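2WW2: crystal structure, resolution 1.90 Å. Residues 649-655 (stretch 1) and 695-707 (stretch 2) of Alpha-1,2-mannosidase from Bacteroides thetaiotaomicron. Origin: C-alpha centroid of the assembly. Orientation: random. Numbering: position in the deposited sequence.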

# COMPACT_ATOMS: atom_id res chain seq x y z
N MET A 649 -2.34 37.16 8.85
CA MET A 649 -2.73 37.96 7.69
C MET A 649 -4.25 37.97 7.64
O MET A 649 -4.86 36.92 7.50
CB MET A 649 -2.18 37.35 6.39
CG MET A 649 -2.59 38.07 5.10
SD MET A 649 -2.07 39.79 5.00
CE MET A 649 -0.33 39.71 5.45
N PRO A 650 -4.87 39.16 7.75
CA PRO A 650 -6.33 39.19 7.88
C PRO A 650 -7.06 38.97 6.54
O PRO A 650 -7.72 39.88 6.03
CB PRO A 650 -6.60 40.58 8.49
CG PRO A 650 -5.43 41.44 8.04
CD PRO A 650 -4.24 40.47 8.03
N GLU A 651 -6.92 37.75 6.00
CA GLU A 651 -7.45 37.37 4.68
C GLU A 651 -8.00 35.97 4.82
O GLU A 651 -7.41 35.16 5.54
CB GLU A 651 -6.30 37.20 3.66
CG GLU A 651 -5.93 38.40 2.89
CD GLU A 651 -4.74 38.17 1.99
OE1 GLU A 651 -4.22 37.03 1.85
OE2 GLU A 651 -4.31 39.17 1.43
N TYR A 652 -9.04 35.66 4.06
CA TYR A 652 -9.55 34.29 4.00
C TYR A 652 -9.63 33.86 2.54
O TYR A 652 -10.30 34.52 1.74
CB TYR A 652 -10.95 34.22 4.65
CG TYR A 652 -11.02 34.77 6.06
CD1 TYR A 652 -10.95 33.92 7.16
CD2 TYR A 652 -11.15 36.14 6.29
CE1 TYR A 652 -11.03 34.41 8.44
CE2 TYR A 652 -11.21 36.64 7.57
CZ TYR A 652 -11.15 35.76 8.64
OH TYR A 652 -11.21 36.26 9.91
N ALA A 653 -8.93 32.77 2.19
CA ALA A 653 -8.96 32.27 0.82
C ALA A 653 -10.33 31.66 0.54
O ALA A 653 -10.90 30.96 1.38
CB ALA A 653 -7.84 31.24 0.58
N ILE A 654 -10.85 31.94 -0.65
CA ILE A 654 -12.17 31.46 -1.05
C ILE A 654 -12.12 30.01 -1.57
O ILE A 654 -11.25 29.63 -2.36
CB ILE A 654 -12.84 32.44 -2.04
CG1 ILE A 654 -13.19 33.72 -1.27
CG2 ILE A 654 -14.14 31.83 -2.65
CD1 ILE A 654 -13.54 34.91 -2.13
N GLY A 655 -13.03 29.18 -1.06
CA GLY A 655 -13.14 27.81 -1.53
C GLY A 655 -14.41 27.70 -2.33
O GLY A 655 -14.53 28.28 -3.42
N GLU A 695 -18.71 43.12 -9.75
CA GLU A 695 -17.98 41.94 -10.23
C GLU A 695 -16.76 41.72 -9.33
O GLU A 695 -16.05 42.66 -9.02
CB GLU A 695 -17.55 42.12 -11.68
CG GLU A 695 -16.80 40.94 -12.27
CD GLU A 695 -16.43 41.18 -13.72
OE1 GLU A 695 -17.34 41.06 -14.58
OE2 GLU A 695 -15.26 41.52 -14.00
N PHE A 696 -16.52 40.48 -8.93
CA PHE A 696 -15.50 40.18 -7.94
C PHE A 696 -14.76 38.95 -8.42
O PHE A 696 -15.38 37.92 -8.67
CB PHE A 696 -16.18 39.91 -6.59
CG PHE A 696 -15.27 39.38 -5.52
CD1 PHE A 696 -14.48 40.25 -4.77
CD2 PHE A 696 -15.23 38.02 -5.24
CE1 PHE A 696 -13.66 39.77 -3.76
CE2 PHE A 696 -14.41 37.52 -4.23
CZ PHE A 696 -13.63 38.40 -3.49
N THR A 697 -13.45 39.07 -8.62
CA THR A 697 -12.66 37.96 -9.14
C THR A 697 -11.48 37.57 -8.23
O THR A 697 -10.72 36.66 -8.57
CB THR A 697 -12.10 38.27 -10.55
OG1 THR A 697 -11.18 39.36 -10.46
CG2 THR A 697 -13.24 38.64 -11.53
N ARG A 698 -11.33 38.24 -7.10
CA ARG A 698 -10.26 37.87 -6.15
C ARG A 698 -10.54 36.51 -5.52
O ARG A 698 -11.70 36.16 -5.32
CB ARG A 698 -10.09 38.92 -5.06
CG ARG A 698 -9.58 40.25 -5.60
CD ARG A 698 -9.31 41.25 -4.47
NE ARG A 698 -10.50 41.65 -3.72
CZ ARG A 698 -11.31 42.66 -4.05
NH1 ARG A 698 -11.09 43.38 -5.15
NH2 ARG A 698 -12.36 42.94 -3.27
N ASN A 699 -9.49 35.76 -5.22
CA ASN A 699 -9.65 34.43 -4.61
C ASN A 699 -9.60 34.48 -3.09
O ASN A 699 -9.33 33.46 -2.44
CB ASN A 699 -8.59 33.45 -5.12
CG ASN A 699 -8.72 33.18 -6.62
OD1 ASN A 699 -9.82 33.12 -7.16
ND2 ASN A 699 -7.58 33.01 -7.29
N TYR A 700 -9.87 35.65 -2.53
CA TYR A 700 -9.87 35.83 -1.08
C TYR A 700 -10.74 37.02 -0.67
O TYR A 700 -10.99 37.93 -1.48
CB TYR A 700 -8.45 36.04 -0.55
CG TYR A 700 -7.80 37.32 -1.04
CD1 TYR A 700 -7.74 38.44 -0.23
CD2 TYR A 700 -7.27 37.40 -2.33
CE1 TYR A 700 -7.15 39.63 -0.68
CE2 TYR A 700 -6.69 38.58 -2.79
CZ TYR A 700 -6.63 39.69 -1.96
OH TYR A 700 -6.05 40.84 -2.40
N LEU A 701 -11.21 36.99 0.57
CA LEU A 701 -11.92 38.10 1.20
C LEU A 701 -11.06 38.63 2.34
O LEU A 701 -10.39 37.84 3.02
CB LEU A 701 -13.23 37.59 1.81
CG LEU A 701 -14.40 37.24 0.88
CD1 LEU A 701 -15.51 36.56 1.67
CD2 LEU A 701 -14.93 38.49 0.19
N THR A 702 -11.06 39.94 2.56
CA THR A 702 -10.35 40.47 3.74
C THR A 702 -11.25 40.34 4.96
O THR A 702 -12.47 40.26 4.82
CB THR A 702 -9.95 41.95 3.59
OG1 THR A 702 -11.13 42.77 3.58
CG2 THR A 702 -9.17 42.17 2.29
N HIS A 703 -10.65 40.32 6.15
CA HIS A 703 -11.43 40.38 7.39
C HIS A 703 -12.33 41.61 7.40
O HIS A 703 -13.50 41.53 7.79
CB HIS A 703 -10.51 40.38 8.60
CG HIS A 703 -11.22 40.10 9.89
ND1 HIS A 703 -11.55 41.08 10.81
CD2 HIS A 703 -11.68 38.94 10.42
CE1 HIS A 703 -12.15 40.54 11.85
NE2 HIS A 703 -12.25 39.24 11.63
N ASP A 704 -11.81 42.75 6.97
CA ASP A 704 -12.62 43.99 6.93
C ASP A 704 -13.82 43.86 6.01
O ASP A 704 -14.91 44.34 6.32
CB ASP A 704 -11.77 45.19 6.51
CG ASP A 704 -10.96 45.74 7.67
OD1 ASP A 704 -11.15 45.24 8.81
OD2 ASP A 704 -10.13 46.64 7.45
N GLU A 705 -13.62 43.22 4.87
CA GLU A 705 -14.75 42.99 3.96
C GLU A 705 -15.87 42.21 4.65
O GLU A 705 -17.04 42.53 4.47
CB GLU A 705 -14.30 42.28 2.68
CG GLU A 705 -13.76 43.27 1.65
CD GLU A 705 -13.01 42.61 0.52
OE1 GLU A 705 -12.65 41.41 0.62
OE2 GLU A 705 -12.77 43.30 -0.48
N LEU A 706 -15.52 41.18 5.41
CA LEU A 706 -16.52 40.44 6.18
C LEU A 706 -17.17 41.28 7.28
O LEU A 706 -18.41 41.37 7.36
CB LEU A 706 -15.87 39.19 6.81
CG LEU A 706 -15.53 38.06 5.81
CD1 LEU A 706 -14.63 37.00 6.45
CD2 LEU A 706 -16.80 37.44 5.26
N LYS A 707 -16.33 41.90 8.10
CA LYS A 707 -16.71 42.62 9.31
C LYS A 707 -17.68 43.78 9.04
O LYS A 707 -18.53 44.10 9.88
CB LYS A 707 -15.44 43.17 9.96
CG LYS A 707 -15.46 43.29 11.46
CD LYS A 707 -14.06 43.61 12.03
CE LYS A 707 -13.80 45.11 12.12
NZ LYS A 707 -13.53 45.71 10.78

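The strand through Tyr652 and Ala653 of this Bacteroides thetaiotaomicron alpha-1,2-mannosidase runs antiparallel to the one at 700-702, their axes 157° apart in direction, and together the two stretches bury 539 Å² of surface. Four backbone hydrogen bonds set the register. Tyr652 and Leu701 form the hydrogen-bonded pair at the centre: Tyr652 N donates to Leu701 O (2.8 Å) and Leu701 N returns a bond to Tyr652 O (2.9 Å). Beyond this pair the ladder continues in both directions, through Ile654 N to Asn699 O (2.8 Å, nearly linear at 178°) and through His703 N to Pro650 O (3.0 Å). The last bond carries the pairing past the strand to the first residue of the helix. Between these bonds lie the non-hydrogen-bonded pairs Glu651-Thr702 and Ala653-Tyr700, where the chains draw closer: CA to CA is 4.3 Å for Glu651 and Thr702, against 5.3 Å for Tyr652 and Leu701. Here CA-H groups face carbonyls, as in the 3.1 Å approach of Tyr700 CA to Tyr652 O.

Tyr652 has the most surface covered by the other stretch. Its CB leaves the strand on the same face of the sheet as Leu701, and with chi1 in the m well the end of the side chain comes back nearer to stretch 2. The ring meets the start of the helix, its CD2 lying 3.6 Å from Leu706 CD1 in an apolar contact. The rings of Tyr652 and His703 meet rim to rim, centroids 5.9 Å apart, so neither covers the face of the other.

Ile654 comes next. Its CA-to-CB bond points toward stretch 2, and the extended m,t rotamer brings CD1 against apolar side chains, 3.5 Å from Phe696 CE2 at the edge of that ring and 3.9 Å from Leu701 CG, with the backbone Tyr700 N 3.8 Å from the same CD1. Dispersion and the exclusion of water favour this grouping of buried side chains.

On the other face, Glu651, Ala653, Tyr700 and Thr702 share a side of the sheet. The Glu651 carboxylate reaches diagonally to Tyr700, with OE2 3.6 Å from CE1, a van der Waals contact. Thr702 ends the strand and caps the helix: Glu705 N donates to Thr702 OG1 (2.8 Å), while Thr702 N donates to Glu705 OE1 (2.9 Å). This reciprocal pair satisfies a free amide of the first helical turn and fixes the turn from strand to helix. Glu705 OE2 also forms a salt bridge with Arg698 NH2 (2.8 Å), tying the helix to the segment before the strand.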